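Local atomic coordinates of putative uncharacterized protein PH1404 (PDB entry 3AF6), a protein that probably terminates archaeal transcription by cutting nascent single-stranded RNA, using a two-zinc nuclease centre of the metallo-beta-lactamase superfamily. Residues E41-V46 with S71-P76; K169-V174 with H319-D324; Y179-Y184 with I331-R336. All coordinates share one frame; numbering follows the deposited sequence.

Contact 1 (E41-V46 with S71-P76); sequences ELVIYV and SVRPDP
Ser71 enters the contact through its backbone. Its N donates to Leu42 O at 2.8 Å, and Ser71 O takes the N-H of Ile44 at 3.1 Å, so the serine bridges two residues of strand 41-46 as a parallel neighbour does. Its small hydroxyl, anti to its own backbone N, reaches back within the strand to accept from Arg73 NE at 2.9 Å. Val72 projects from the other side of the sheet. There its CG2 meets Val46 CG2 at 3.9 Å, beside Ile44, on the side lined by helices 11-22 and 59-66, where branched apolar residues fit. These elements belong to the first KH module, a type II KH fold. Strand 41-46 is central in its three-stranded sheet, and helix 59-66 lies on the beta-alpha-beta crossover to strand 70-74. Arg73 O accepts from Val46 N at 3.0 Å. A bend at chi2 (146°) lays the Arg73 guanidinium across Val43, with CG1 over one face, while the edge turns to polar groups: a long salt bridge joins NH1 to Glu41 OE1 at 3.6 Å, and NH2 makes a weak bond to Tyr45 OH at 3.4 Å. Glu38 of strand 32-38 gives NH2 an acidic partner. Pro74, with no N-H to offer, passes the next bond to Asp75, whose N bonds weakly to Val46 O. The Asp75 carboxylate turns to Thr33 and Glu77 N. Pro76 closes over the Tyr45 ring, CD lying 4.0 Å from the centroid and 13° off the normal, while Val43 CG1 covers the opposite face. One side of the sheet is thus apolar; on the other, Val43 and the Tyr45 ring flank acids that probably balance the guanidinium charge, Glu41 more weakly, and hydroxyls that help fix its rotation.

Contact 2 (K169-V174 with H319-D324); sequences KFLRQV and HTITLD
Phe170 has CG anti to its backbone N (chi1 163°), a rotamer that helices accommodate readily, and this throws the ring off helix 164-178 at His319. The imidazole in turn has CG anti to its carbonyl carbon, leaving CD2 as the atom that meets the phenyl rim, 3.5 Å from Phe170 CE1. The two rings stand obliquely, their planes 63° apart and their centroids separated by 4.9 Å. Phe170 also reaches the histidine backbone. Being flat, its ring can take His319 CA off-centre over one face, 4.2 Å from the centroid, and CG2 of Val174, one helical turn on, over the opposite face toward the rim. His319 keeps its polar side elsewhere, ND1 being hydrogen-bonded to Glu315 O in the helix that ends here.

The helix comes from the KH part of the chain, and the short, weakly bonded strand 320-322 is an outermost strand of one of the metallo-beta-lactamase domain's sheets, paired with strand 278-280. Helix and strand segments run at 75° to one another with axes 10.9 Å apart, a separation bridged by side chains. Arg167 NH1 of the same helix adds a weak hydrogen bond to Thr320 O.

Ile321 points at the helix. Its CG1 comes to the edge of the phenyl ring, 4.0 Å from Phe170 CE2, and its CD1 continues to Leu171 CD2 at 3.7 Å, the two aliphatic chains sliding past each other in opposite directions. Val174 CG1 touches the same methyl more loosely, at 4.4 Å. Pro277 packs against Phe170, Val174 and Ile321 alike.

Contact 3 (Y179-Y184 with I331-R336); sequences YRKPEY and ISPDIR
Arg180 lays one face of its guanidinium over Pro333, the second residue of a type I beta turn (Ser332 to Ile335) that joins the hairpin strands 329-332 and 335-341. A classic bulge of Ile331 and Ser332 against Ile335 adjoins it, and Ser332 OG accepts from Asp334 N in an ST turn. Proline suits this turn position, and its ring offers an apolar plate: Arg180 CZ lies 3.4 Å from Pro333 CD, the arginine chain crossing at about a right angle. Arg180 NH2 pairs with Asp250 and NE with Glu211. Lys181 crosses the same ring similarly, CG to Pro333 CB at 3.5 Å.

Tyr184 and Asp334 lie side by side, pointing the same way, with ring and carboxylate planes 39° apart. Their polar ends go to other residues, Tyr184 OH to Asp210 and the buried Asp334 carboxylate to Ser186, Thr209 and Ser212. The backbones join where Tyr184 N donates to Pro333 O at 3.0 Å.

Glu183, its chain extended beyond CG, meets Arg336 at about a right angle in a salt bridge; Asp330 also pairs with Arg336 NH1. Gripped end-on, Glu183 OE2 accepts from Arg336 NH1 at 2.6 Å and from NH2 at 2.7 Å.

How the contacts relate
Contact 2 is the buried one; contacts 1 and 3 are only partly buried, and all three lie away from the zinc sites. Contact 1 stays inside the first KH module, whereas contacts 2 and 3 both join the KH part to the metallo-beta-lactamase domain, through helix 164-178 and the chain just after it. Their partner strands 320-322 and 329-332, successive in sequence, each edge a different sheet. Chemistry follows place: main-chain pairing backed by a polar network in contact 1, apolar and aromatic contact in contact 2, and a salt bridge, a main-chain bond and proline packing around a turn in contact 3. Centres of contacts 2 and 3 are 16 Å apart.

Contact 1 (E41-V46 with S71-P76)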
loop_
_atom_site.group_PDB
_atom_site.type_symbol
_atom_site.label_atom_id
_atom_site.label_comp_id
_atom_site.label_asym_id
_atom_site.label_seq_id
_atom_site.Cartn_x
_atom_site.Cartn_y
_atom_site.Cartn_z
ATOM N N GLU A 41 -17.347 11.441 -1.290
ATOM C CA GLU A 41 -17.618 12.877 -1.282
ATOM C C GLU A 41 -18.762 13.422 -2.133
ATOM O O GLU A 41 -19.150 12.842 -3.143
ATOM C CB GLU A 41 -16.332 13.653 -1.602
ATOM C CG GLU A 41 -15.444 13.024 -2.663
ATOM C CD GLU A 41 -14.167 13.820 -2.903
ATOM O OE1 GLU A 41 -14.265 14.960 -3.401
ATOM O OE2 GLU A 41 -13.070 13.311 -2.592
ATOM N N LEU A 42 -19.293 14.556 -1.685
ATOM C CA LEU A 42 -20.387 15.250 -2.353
ATOM C C LEU A 42 -19.819 16.364 -3.222
ATOM O O LEU A 42 -19.004 17.163 -2.764
ATOM C CB LEU A 42 -21.336 15.851 -1.314
ATOM C CG LEU A 42 -22.483 16.724 -1.831
ATOM C CD1 LEU A 42 -23.426 15.906 -2.700
ATOM C CD2 LEU A 42 -23.227 17.313 -0.646
ATOM N N VAL A 43 -20.254 16.419 -4.475
ATOM C CA VAL A 43 -19.773 17.432 -5.401
ATOM C C VAL A 43 -20.845 18.465 -5.743
ATOM O O VAL A 43 -21.927 18.126 -6.230
ATOM C CB VAL A 43 -19.269 16.786 -6.702
ATOM C CG1 VAL A 43 -18.751 17.857 -7.645
ATOM C CG2 VAL A 43 -18.178 15.778 -6.388
ATOM N N ILE A 44 -20.524 19.731 -5.480
ATOM C CA ILE A 44 -21.431 20.845 -5.749
ATOM C C ILE A 44 -20.839 21.772 -6.809
ATOM O O ILE A 44 -20.039 22.656 -6.496
ATOM C CB ILE A 44 -21.691 21.674 -4.470
ATOM C CG1 ILE A 44 -22.303 20.786 -3.382
ATOM C CG2 ILE A 44 -22.611 22.840 -4.790
ATOM C CD1 ILE A 44 -22.516 21.490 -2.052
ATOM N N TYR A 45 -21.239 21.563 -8.061
ATOM C CA TYR A 45 -20.755 22.376 -9.176
ATOM C C TYR A 45 -21.422 23.757 -9.225
ATOM O O TYR A 45 -22.625 23.890 -8.982
ATOM C CB TYR A 45 -20.987 21.640 -10.505
ATOM C CG TYR A 45 -20.071 20.454 -10.742
ATOM C CD1 TYR A 45 -18.682 20.604 -10.721
ATOM C CD2 TYR A 45 -20.591 19.189 -11.020
ATOM C CE1 TYR A 45 -17.836 19.524 -10.973
ATOM C CE2 TYR A 45 -19.753 18.104 -11.275
ATOM C CZ TYR A 45 -18.378 18.280 -11.251
ATOM O OH TYR A 45 -17.546 17.213 -11.513
ATOM N N VAL A 46 -20.630 24.778 -9.546
ATOM C CA VAL A 46 -21.121 26.153 -9.626
ATOM C C VAL A 46 -20.474 26.902 -10.788
ATOM O O VAL A 46 -19.350 26.593 -11.182
ATOM C CB VAL A 46 -20.821 26.924 -8.326
ATOM C CG1 VAL A 46 -21.483 26.229 -7.145
ATOM C CG2 VAL A 46 -19.317 27.019 -8.117
ATOM N N SER A 71 -16.923 18.919 -2.033
ATOM C CA SER A 71 -15.955 19.484 -2.958
ATOM C C SER A 71 -16.713 20.325 -3.973
ATOM O O SER A 71 -17.494 19.800 -4.771
ATOM C CB SER A 71 -15.192 18.375 -3.684
ATOM O OG SER A 71 -14.332 18.914 -4.671
ATOM N N VAL A 72 -16.490 21.634 -3.930
ATOM C CA VAL A 72 -17.150 22.551 -4.846
ATOM C C VAL A 72 -16.176 23.011 -5.930
ATOM O O VAL A 72 -15.100 23.532 -5.640
ATOM C CB VAL A 72 -17.714 23.764 -4.084
ATOM C CG1 VAL A 72 -16.619 24.419 -3.264
ATOM C CG2 VAL A 72 -18.329 24.747 -5.061
ATOM N N ARG A 73 -16.560 22.803 -7.183
ATOM C CA ARG A 73 -15.717 23.166 -8.315
ATOM C C ARG A 73 -16.545 23.940 -9.335
ATOM O O ARG A 73 -17.770 24.008 -9.228
ATOM C CB ARG A 73 -15.172 21.898 -8.974
ATOM C CG ARG A 73 -14.678 20.842 -7.999
ATOM C CD ARG A 73 -14.933 19.438 -8.544
ATOM N NE ARG A 73 -14.629 18.402 -7.560
ATOM C CZ ARG A 73 -14.916 17.113 -7.715
ATOM N NH1 ARG A 73 -14.600 16.242 -6.767
ATOM N NH2 ARG A 73 -15.522 16.695 -8.817
ATOM N N PRO A 74 -15.885 24.538 -10.342
ATOM C CA PRO A 74 -16.603 25.296 -11.368
ATOM C C PRO A 74 -17.350 24.319 -12.262
ATOM O O PRO A 74 -17.008 23.138 -12.306
ATOM C CB PRO A 74 -15.480 26.005 -12.110
ATOM C CG PRO A 74 -14.380 24.992 -12.057
ATOM C CD PRO A 74 -14.435 24.544 -10.611
ATOM N N ASP A 75 -18.364 24.799 -12.972
ATOM C CA ASP A 75 -19.122 23.919 -13.848
ATOM C C ASP A 75 -18.170 23.315 -14.878
ATOM O O ASP A 75 -17.324 24.017 -15.435
ATOM C CB ASP A 75 -20.239 24.696 -14.548
ATOM C CG ASP A 75 -21.257 23.784 -15.210
ATOM O OD1 ASP A 75 -20.898 23.071 -16.172
ATOM O OD2 ASP A 75 -22.421 23.773 -14.761
ATOM N N PRO A 76 -18.290 22.000 -15.139
ATOM C CA PRO A 76 -17.430 21.308 -16.108
ATOM C C PRO A 76 -17.561 21.876 -17.518
ATOM O O PRO A 76 -16.897 21.416 -18.449
ATOM C CB PRO A 76 -17.904 19.858 -16.017
ATOM C CG PRO A 76 -19.360 20.007 -15.687
ATOM C CD PRO A 76 -19.332 21.089 -14.627
#

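Contact 2 (K169-V174 with H319-D324)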
loop_
_atom_site.group_PDB
_atom_site.type_symbol
_atom_site.label_atom_id
_atom_site.label_comp_id
_atom_site.label_asym_id
_atom_site.label_seq_id
_atom_site.Cartn_x
_atom_site.Cartn_y
_atom_site.Cartn_z
ATOM N N LYS A 169 -18.448 7.825 -14.539
ATOM C CA LYS A 169 -19.584 6.926 -14.439
ATOM C C LYS A 169 -19.465 6.115 -13.159
ATOM O O LYS A 169 -20.404 6.032 -12.372
ATOM C CB LYS A 169 -19.617 5.994 -15.655
ATOM C CG LYS A 169 -20.719 4.949 -15.624
ATOM C CD LYS A 169 -20.751 4.152 -16.916
ATOM C CE LYS A 169 -21.937 3.190 -16.950
ATOM N NZ LYS A 169 -22.089 2.519 -18.274
ATOM N N PHE A 170 -18.285 5.532 -12.968
ATOM C CA PHE A 170 -17.966 4.706 -11.811
ATOM C C PHE A 170 -18.176 5.417 -10.484
ATOM O O PHE A 170 -18.753 4.857 -9.559
ATOM C CB PHE A 170 -16.513 4.240 -11.913
ATOM C CG PHE A 170 -15.938 3.733 -10.623
ATOM C CD1 PHE A 170 -16.320 2.501 -10.113
ATOM C CD2 PHE A 170 -15.016 4.501 -9.913
ATOM C CE1 PHE A 170 -15.793 2.033 -8.910
ATOM C CE2 PHE A 170 -14.481 4.048 -8.710
ATOM C CZ PHE A 170 -14.871 2.807 -8.206
ATOM N N LEU A 171 -17.694 6.649 -10.386
ATOM C CA LEU A 171 -17.836 7.397 -9.152
ATOM C C LEU A 171 -19.288 7.735 -8.845
ATOM O O LEU A 171 -19.708 7.664 -7.690
ATOM C CB LEU A 171 -16.982 8.664 -9.202
ATOM C CG LEU A 171 -15.469 8.398 -9.256
ATOM C CD1 LEU A 171 -14.717 9.707 -9.404
ATOM C CD2 LEU A 171 -15.019 7.664 -7.998
ATOM N N ARG A 172 -20.067 8.093 -9.861
ATOM C CA ARG A 172 -21.468 8.412 -9.612
ATOM C C ARG A 172 -22.196 7.187 -9.069
ATOM O O ARG A 172 -23.019 7.305 -8.162
ATOM C CB ARG A 172 -22.164 8.927 -10.883
ATOM C CG ARG A 172 -22.270 10.459 -10.944
ATOM C CD ARG A 172 -23.242 10.950 -12.026
ATOM N NE ARG A 172 -22.670 10.939 -13.373
ATOM C CZ ARG A 172 -21.735 11.784 -13.806
ATOM N NH1 ARG A 172 -21.251 12.724 -13.000
ATOM N NH2 ARG A 172 -21.286 11.695 -15.051
ATOM N N GLN A 173 -21.887 6.012 -9.617
ATOM C CA GLN A 173 -22.510 4.775 -9.157
ATOM C C GLN A 173 -22.160 4.517 -7.693
ATOM O O GLN A 173 -23.052 4.390 -6.853
ATOM C CB GLN A 173 -22.054 3.597 -10.017
ATOM C CG GLN A 173 -22.684 3.556 -11.402
ATOM C CD GLN A 173 -22.029 2.521 -12.312
ATOM O OE1 GLN A 173 -22.574 2.158 -13.361
ATOM N NE2 GLN A 173 -20.848 2.050 -11.915
ATOM N N VAL A 174 -20.867 4.446 -7.388
ATOM C CA VAL A 174 -20.418 4.222 -6.015
ATOM C C VAL A 174 -21.204 5.109 -5.049
ATOM O O VAL A 174 -21.718 4.641 -4.026
ATOM C CB VAL A 174 -18.913 4.550 -5.853
ATOM C CG1 VAL A 174 -18.527 4.533 -4.386
ATOM C CG2 VAL A 174 -18.075 3.544 -6.624
ATOM N N HIS A 319 -10.730 1.457 -10.532
ATOM C CA HIS A 319 -11.703 1.273 -9.450
ATOM C C HIS A 319 -11.229 1.749 -8.072
ATOM O O HIS A 319 -12.006 1.771 -7.113
ATOM C CB HIS A 319 -12.107 -0.199 -9.332
ATOM C CG HIS A 319 -13.106 -0.640 -10.354
ATOM N ND1 HIS A 319 -12.772 -0.886 -11.670
ATOM C CD2 HIS A 319 -14.435 -0.892 -10.249
ATOM C CE1 HIS A 319 -13.849 -1.271 -12.330
ATOM N NE2 HIS A 319 -14.871 -1.282 -11.492
ATOM N N THR A 320 -9.961 2.125 -7.969
ATOM C CA THR A 320 -9.406 2.569 -6.698
ATOM C C THR A 320 -9.733 4.009 -6.309
ATOM O O THR A 320 -9.590 4.930 -7.107
ATOM C CB THR A 320 -7.889 2.424 -6.714
ATOM O OG1 THR A 320 -7.562 1.091 -7.104
ATOM C CG2 THR A 320 -7.293 2.738 -5.336
ATOM N N ILE A 321 -10.176 4.201 -5.078
ATOM C CA ILE A 321 -10.474 5.539 -4.584
ATOM C C ILE A 321 -9.517 5.758 -3.414
ATOM O O ILE A 321 -9.708 5.190 -2.342
ATOM C CB ILE A 321 -11.937 5.646 -4.111
ATOM C CG1 ILE A 321 -12.875 5.492 -5.307
ATOM C CG2 ILE A 321 -12.170 6.978 -3.397
ATOM C CD1 ILE A 321 -14.349 5.639 -4.948
ATOM N N THR A 322 -8.477 6.561 -3.629
ATOM C CA THR A 322 -7.484 6.802 -2.586
ATOM C C THR A 322 -7.975 7.656 -1.424
ATOM O O THR A 322 -8.896 8.466 -1.557
ATOM C CB THR A 322 -6.215 7.442 -3.153
ATOM O OG1 THR A 322 -6.509 8.770 -3.606
ATOM C CG2 THR A 322 -5.670 6.603 -4.309
ATOM N N LEU A 323 -7.329 7.464 -0.284
ATOM C CA LEU A 323 -7.680 8.164 0.935
ATOM C C LEU A 323 -6.395 8.340 1.723
ATOM O O LEU A 323 -5.612 7.396 1.837
ATOM C CB LEU A 323 -8.643 7.294 1.738
ATOM C CG LEU A 323 -9.948 7.858 2.288
ATOM C CD1 LEU A 323 -10.801 8.415 1.149
ATOM C CD2 LEU A 323 -10.696 6.745 3.023
ATOM N N ASP A 324 -6.163 9.534 2.260
ATOM C CA ASP A 324 -4.968 9.767 3.071
ATOM C C ASP A 324 -5.285 9.412 4.524
ATOM O O ASP A 324 -6.453 9.284 4.898
ATOM C CB ASP A 324 -4.545 11.228 2.995
ATOM C CG ASP A 324 -4.041 11.621 1.623
ATOM O OD1 ASP A 324 -3.151 10.926 1.093
ATOM O OD2 ASP A 324 -4.526 12.638 1.081
#

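Contact 3 (Y179-Y184 with I331-R336)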
loop_
_atom_site.group_PDB
_atom_site.type_symbol
_atom_site.label_atom_id
_atom_site.label_comp_id
_atom_site.label_asym_id
_atom_site.label_seq_id
_atom_site.Cartn_x
_atom_site.Cartn_y
_atom_site.Cartn_z
ATOM N N TYR A 179 -24.946 5.888 -0.580
ATOM C CA TYR A 179 -26.089 6.586 -0.004
ATOM C C TYR A 179 -27.441 5.995 -0.396
ATOM O O TYR A 179 -28.441 6.713 -0.496
ATOM C CB TYR A 179 -26.003 8.062 -0.379
ATOM C CG TYR A 179 -24.737 8.678 0.154
ATOM C CD1 TYR A 179 -24.636 9.041 1.496
ATOM C CD2 TYR A 179 -23.598 8.789 -0.647
ATOM C CE1 TYR A 179 -23.434 9.488 2.039
ATOM C CE2 TYR A 179 -22.386 9.238 -0.109
ATOM C CZ TYR A 179 -22.317 9.580 1.238
ATOM O OH TYR A 179 -21.131 9.989 1.799
ATOM N N ARG A 180 -27.465 4.678 -0.600
ATOM C CA ARG A 180 -28.694 3.991 -0.963
ATOM C C ARG A 180 -29.728 4.180 0.152
ATOM O O ARG A 180 -30.887 3.777 0.023
ATOM C CB ARG A 180 -28.427 2.494 -1.210
ATOM C CG ARG A 180 -27.742 1.743 -0.066
ATOM C CD ARG A 180 -27.702 0.246 -0.337
ATOM N NE ARG A 180 -26.861 -0.489 0.605
ATOM C CZ ARG A 180 -25.532 -0.453 0.614
ATOM N NH1 ARG A 180 -24.887 0.287 -0.270
ATOM N NH2 ARG A 180 -24.843 -1.169 1.490
ATOM N N LYS A 181 -29.293 4.797 1.247
ATOM C CA LYS A 181 -30.167 5.080 2.379
ATOM C C LYS A 181 -29.397 5.897 3.404
ATOM O O LYS A 181 -28.177 5.985 3.333
ATOM C CB LYS A 181 -30.690 3.785 3.003
ATOM C CG LYS A 181 -29.620 2.860 3.523
ATOM C CD LYS A 181 -30.249 1.662 4.199
ATOM C CE LYS A 181 -31.084 2.079 5.392
ATOM N NZ LYS A 181 -31.636 0.887 6.081
ATOM N N PRO A 182 -30.100 6.522 4.360
ATOM C CA PRO A 182 -29.456 7.342 5.393
ATOM C C PRO A 182 -28.705 6.535 6.441
ATOM O O PRO A 182 -28.898 5.324 6.531
ATOM C CB PRO A 182 -30.627 8.121 5.983
ATOM C CG PRO A 182 -31.752 7.155 5.862
ATOM C CD PRO A 182 -31.566 6.619 4.462
ATOM N N GLU A 183 -27.859 7.210 7.227
ATOM C CA GLU A 183 -27.079 6.550 8.275
ATOM C C GLU A 183 -27.923 5.472 8.913
ATOM O O GLU A 183 -29.047 5.716 9.335
ATOM C CB GLU A 183 -26.605 7.544 9.341
ATOM C CG GLU A 183 -25.486 8.468 8.863
ATOM C CD GLU A 183 -24.656 9.061 10.011
ATOM O OE1 GLU A 183 -25.249 9.640 10.956
ATOM O OE2 GLU A 183 -23.407 8.953 9.957
ATOM N N TYR A 184 -27.362 4.275 8.987
ATOM C CA TYR A 184 -28.079 3.133 9.513
ATOM C C TYR A 184 -27.444 2.495 10.742
ATOM O O TYR A 184 -26.227 2.424 10.859
ATOM C CB TYR A 184 -28.202 2.102 8.387
ATOM C CG TYR A 184 -28.933 0.838 8.745
ATOM C CD1 TYR A 184 -30.234 0.884 9.245
ATOM C CD2 TYR A 184 -28.346 -0.409 8.537
ATOM C CE1 TYR A 184 -30.940 -0.293 9.523
ATOM C CE2 TYR A 184 -29.037 -1.587 8.811
ATOM C CZ TYR A 184 -30.337 -1.525 9.300
ATOM O OH TYR A 184 -31.045 -2.680 9.547
ATOM N N ILE A 331 -18.464 4.850 3.523
ATOM C CA ILE A 331 -18.314 3.964 2.382
ATOM C C ILE A 331 -19.531 3.066 2.193
ATOM O O ILE A 331 -19.595 2.284 1.245
ATOM C CB ILE A 331 -17.037 3.100 2.482
ATOM C CG1 ILE A 331 -17.084 2.190 3.710
ATOM C CG2 ILE A 331 -15.809 4.002 2.518
ATOM C CD1 ILE A 331 -15.882 1.254 3.776
ATOM N N SER A 332 -20.503 3.205 3.091
ATOM C CA SER A 332 -21.740 2.431 3.042
ATOM C C SER A 332 -22.715 3.046 4.041
ATOM O O SER A 332 -22.312 3.801 4.919
ATOM C CB SER A 332 -21.485 0.961 3.417
ATOM O OG SER A 332 -21.861 0.703 4.761
ATOM N N PRO A 333 -24.012 2.717 3.930
ATOM C CA PRO A 333 -24.996 3.278 4.857
ATOM C C PRO A 333 -24.669 3.096 6.333
ATOM O O PRO A 333 -25.068 3.915 7.157
ATOM C CB PRO A 333 -26.280 2.564 4.457
ATOM C CG PRO A 333 -26.101 2.382 2.986
ATOM C CD PRO A 333 -24.677 1.902 2.897
ATOM N N ASP A 334 -23.941 2.039 6.684
ATOM C CA ASP A 334 -23.619 1.813 8.091
ATOM C C ASP A 334 -22.150 1.566 8.420
ATOM O O ASP A 334 -21.840 1.035 9.483
ATOM C CB ASP A 334 -24.468 0.659 8.637
ATOM C CG ASP A 334 -24.111 -0.680 8.017
ATOM O OD1 ASP A 334 -23.485 -0.702 6.936
ATOM O OD2 ASP A 334 -24.470 -1.718 8.609
ATOM N N ILE A 335 -21.245 1.961 7.529
ATOM C CA ILE A 335 -19.818 1.772 7.769
ATOM C C ILE A 335 -19.029 3.005 7.386
ATOM O O ILE A 335 -19.149 3.493 6.269
ATOM C CB ILE A 335 -19.243 0.587 6.952
ATOM C CG1 ILE A 335 -19.851 -0.735 7.428
ATOM C CG2 ILE A 335 -17.724 0.548 7.087
ATOM C CD1 ILE A 335 -19.341 -1.941 6.675
ATOM N N ARG A 336 -18.213 3.501 8.310
ATOM C CA ARG A 336 -17.385 4.670 8.043
ATOM C C ARG A 336 -15.916 4.294 8.173
ATOM O O ARG A 336 -15.483 3.735 9.187
ATOM C CB ARG A 336 -17.718 5.800 9.008
ATOM C CG ARG A 336 -18.339 7.002 8.335
ATOM C CD ARG A 336 -18.268 8.190 9.251
ATOM N NE ARG A 336 -19.172 8.042 10.382
ATOM C CZ ARG A 336 -20.492 8.140 10.287
ATOM N NH1 ARG A 336 -21.048 8.390 9.111
ATOM N NH2 ARG A 336 -21.253 7.988 11.360
#